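Local coordinates for UPF0336 protein Rv0637 (Mycobacterium tuberculosis, PDB 5ZY8) that probably serves as the HadC subunit of a (3R)-hydroxyacyl-[acyl-carrier-protein] dehydratase with a hotdog fold, at residues P15-V20 with G100-A105. Numbering follows the deposited sequence.
Sequences PDYFIV and GDKLWA
At the border of the antiparallel hotdog sheet, the end of strand 11-19, outermost within the chain, pairs with the start of strand 102-113, Phe18 opposite Leu103 and Ile19 opposite Lys102. Phe18 and Leu103 exchange two backbone hydrogen bonds, Phe18 N to Leu103 O and Leu103 N to Phe18 O, each 2.9 Å. Backbone hydrogen bonding continues past the strand ends: Val20 N reaches Asp101 O at 2.9 Å and nearly straight (173°), and Gly100 N gives a 2.7 Å bond to Val20 O. Tyr17, Ile19, Lys102 and Trp104 share one sheet face. The extended Lys102 chain lies across the Tyr17 ring, its CE over the ring centre, 3.4 Å from the centroid, with NZ at 4.2 Å from the same centroid in a cation-pi contact. Trp104 takes Tyr17 CB over its six-membered ring, 3.7 Å from CB to the ring centroid, while the Tyr17 edge meets the indole in an offset edge-to-face pair with planes at 66°; Trp104 NE1 bonds to Asp130. Beside the lysine, Ile19 CD1 touches Lys102 CG. Phe18 and Leu103 point to the other face, where Phe18, its CG anti to the backbone N (chi1 176°), packs on Leu63 and Tyr66 of helix 61-74; Val20, just beyond the strand, touches Leu103 CD1 through CG2 at 3.8 Å. Arg22 and Arg26 of the second subunit form salt bridges with Asp16, and its Arg22 and Glu23 hydrogen-bond to Tyr17 O and Ile19 N. The chemistry is thus split by face: backbone bonds fix the register, Phe18 joins the strand to helix 61-74, and one Tyr17 face probably stabilises the lysine ammonium electrostatically, alongside a weak, long ion pair from NZ to Asp130 OD2.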
loop_
_atom_site.group_PDB
_atom_site.type_symbol
_atom_site.label_atom_id
_atom_site.label_comp_id
_atom_site.label_asym_id
_atom_site.label_seq_id
_atom_site.Cartn_x
_atom_site.Cartn_y
_atom_site.Cartn_z
ATOM N N PRO C 15 -14.004 5.010 -15.365
ATOM C CA PRO C 15 -13.902 6.426 -15.762
ATOM C C PRO C 15 -12.584 7.098 -15.389
ATOM O O PRO C 15 -12.425 8.297 -15.648
ATOM C CB PRO C 15 -15.078 7.070 -15.013
ATOM C CG PRO C 15 -15.265 6.204 -13.805
ATOM C CD PRO C 15 -14.917 4.806 -14.224
ATOM N N ASP C 16 -11.644 6.377 -14.789
ATOM C CA ASP C 16 -10.364 6.922 -14.371
ATOM C C ASP C 16 -9.238 6.085 -14.953
ATOM O O ASP C 16 -9.418 4.913 -15.286
ATOM C CB ASP C 16 -10.266 6.952 -12.840
ATOM C CG ASP C 16 -9.173 7.869 -12.329
ATOM O OD1 ASP C 16 -8.521 8.570 -13.138
ATOM O OD2 ASP C 16 -8.975 7.867 -11.088
ATOM N N TYR C 17 -8.072 6.701 -15.085
ATOM C CA TYR C 17 -6.873 5.952 -15.418
ATOM C C TYR C 17 -6.139 5.517 -14.145
ATOM O O TYR C 17 -6.435 5.963 -13.033
ATOM C CB TYR C 17 -5.965 6.769 -16.331
ATOM C CG TYR C 17 -5.514 8.098 -15.782
ATOM C CD1 TYR C 17 -4.408 8.187 -14.938
ATOM C CD2 TYR C 17 -6.178 9.267 -16.117
ATOM C CE1 TYR C 17 -3.980 9.397 -14.452
ATOM C CE2 TYR C 17 -5.757 10.485 -15.633
ATOM C CZ TYR C 17 -4.661 10.547 -14.799
ATOM O OH TYR C 17 -4.238 11.762 -14.309
ATOM N N PHE C 18 -5.168 4.629 -14.322
ATOM C CA PHE C 18 -4.416 4.043 -13.219
ATOM C C PHE C 18 -2.936 4.148 -13.555
ATOM O O PHE C 18 -2.510 3.676 -14.614
ATOM C CB PHE C 18 -4.847 2.586 -13.006
ATOM C CG PHE C 18 -4.071 1.847 -11.954
ATOM C CD1 PHE C 18 -2.846 1.251 -12.253
ATOM C CD2 PHE C 18 -4.583 1.693 -10.676
ATOM C CE1 PHE C 18 -2.138 0.548 -11.286
ATOM C CE2 PHE C 18 -3.881 0.982 -9.701
ATOM C CZ PHE C 18 -2.659 0.417 -10.007
ATOM N N ILE C 19 -2.156 4.765 -12.671
ATOM C CA ILE C 19 -0.710 4.848 -12.850
ATOM C C ILE C 19 -0.068 3.712 -12.070
ATOM O O ILE C 19 -0.294 3.569 -10.860
ATOM C CB ILE C 19 -0.144 6.195 -12.379
ATOM C CG1 ILE C 19 -0.739 7.360 -13.168
ATOM C CG2 ILE C 19 1.370 6.183 -12.551
ATOM C CD1 ILE C 19 -0.205 7.467 -14.563
ATOM N N VAL C 20 0.740 2.908 -12.750
ATOM C CA VAL C 20 1.467 1.841 -12.077
ATOM C C VAL C 20 2.637 2.493 -11.346
ATOM O O VAL C 20 3.621 2.901 -11.968
ATOM C CB VAL C 20 1.940 0.775 -13.071
ATOM C CG1 VAL C 20 2.663 -0.323 -12.335
ATOM C CG2 VAL C 20 0.753 0.213 -13.835
ATOM N N GLY C 100 5.344 3.413 -13.959
ATOM C CA GLY C 100 5.111 4.563 -14.794
ATOM C C GLY C 100 4.052 4.371 -15.857
ATOM O O GLY C 100 3.615 5.362 -16.451
ATOM N N ASP C 101 3.617 3.137 -16.118
ATOM C CA ASP C 101 2.612 2.923 -17.153
ATOM C C ASP C 101 1.264 3.503 -16.746
ATOM O O ASP C 101 0.830 3.365 -15.599
ATOM C CB ASP C 101 2.440 1.436 -17.472
ATOM C CG ASP C 101 3.601 0.869 -18.260
ATOM O OD1 ASP C 101 3.627 -0.363 -18.497
ATOM O OD2 ASP C 101 4.476 1.666 -18.661
ATOM N N LYS C 102 0.593 4.129 -17.707
ATOM C CA LYS C 102 -0.766 4.630 -17.544
ATOM C C LYS C 102 -1.726 3.636 -18.191
ATOM O O LYS C 102 -1.598 3.326 -19.379
ATOM C CB LYS C 102 -0.889 6.020 -18.171
ATOM C CG LYS C 102 -2.139 6.802 -17.824
ATOM C CD LYS C 102 -2.263 8.016 -18.730
ATOM C CE LYS C 102 -3.205 9.049 -18.148
ATOM N NZ LYS C 102 -3.232 10.311 -18.927
ATOM N N LEU C 103 -2.685 3.142 -17.417
ATOM C CA LEU C 103 -3.550 2.059 -17.854
ATOM C C LEU C 103 -5.009 2.477 -17.787
ATOM O O LEU C 103 -5.432 3.138 -16.832
ATOM C CB LEU C 103 -3.337 0.813 -16.979
ATOM C CG LEU C 103 -1.934 0.211 -16.960
ATOM C CD1 LEU C 103 -1.934 -1.100 -16.200
ATOM C CD2 LEU C 103 -1.442 0.014 -18.377
ATOM N N TRP C 104 -5.781 2.066 -18.791
ATOM C CA TRP C 104 -7.225 2.261 -18.813
ATOM C C TRP C 104 -7.895 0.902 -18.720
ATOM O O TRP C 104 -7.560 -0.018 -19.471
ATOM C CB TRP C 104 -7.689 2.992 -20.078
ATOM C CG TRP C 104 -7.139 4.373 -20.210
ATOM C CD1 TRP C 104 -5.973 4.741 -20.831
ATOM C CD2 TRP C 104 -7.725 5.581 -19.710
ATOM N NE1 TRP C 104 -5.799 6.108 -20.745
ATOM C CE2 TRP C 104 -6.860 6.646 -20.063
ATOM C CE3 TRP C 104 -8.895 5.867 -19.000
ATOM C CZ2 TRP C 104 -7.133 7.972 -19.724
ATOM C CZ3 TRP C 104 -9.167 7.185 -18.674
ATOM C CH2 TRP C 104 -8.290 8.220 -19.034
ATOM N N ALA C 105 -8.857 0.794 -17.818
ATOM C CA ALA C 105 -9.485 -0.470 -17.494
ATOM C C ALA C 105 -10.889 -0.526 -18.075
ATOM O O ALA C 105 -11.589 0.488 -18.184
ATOM C CB ALA C 105 -9.526 -0.685 -15.981
#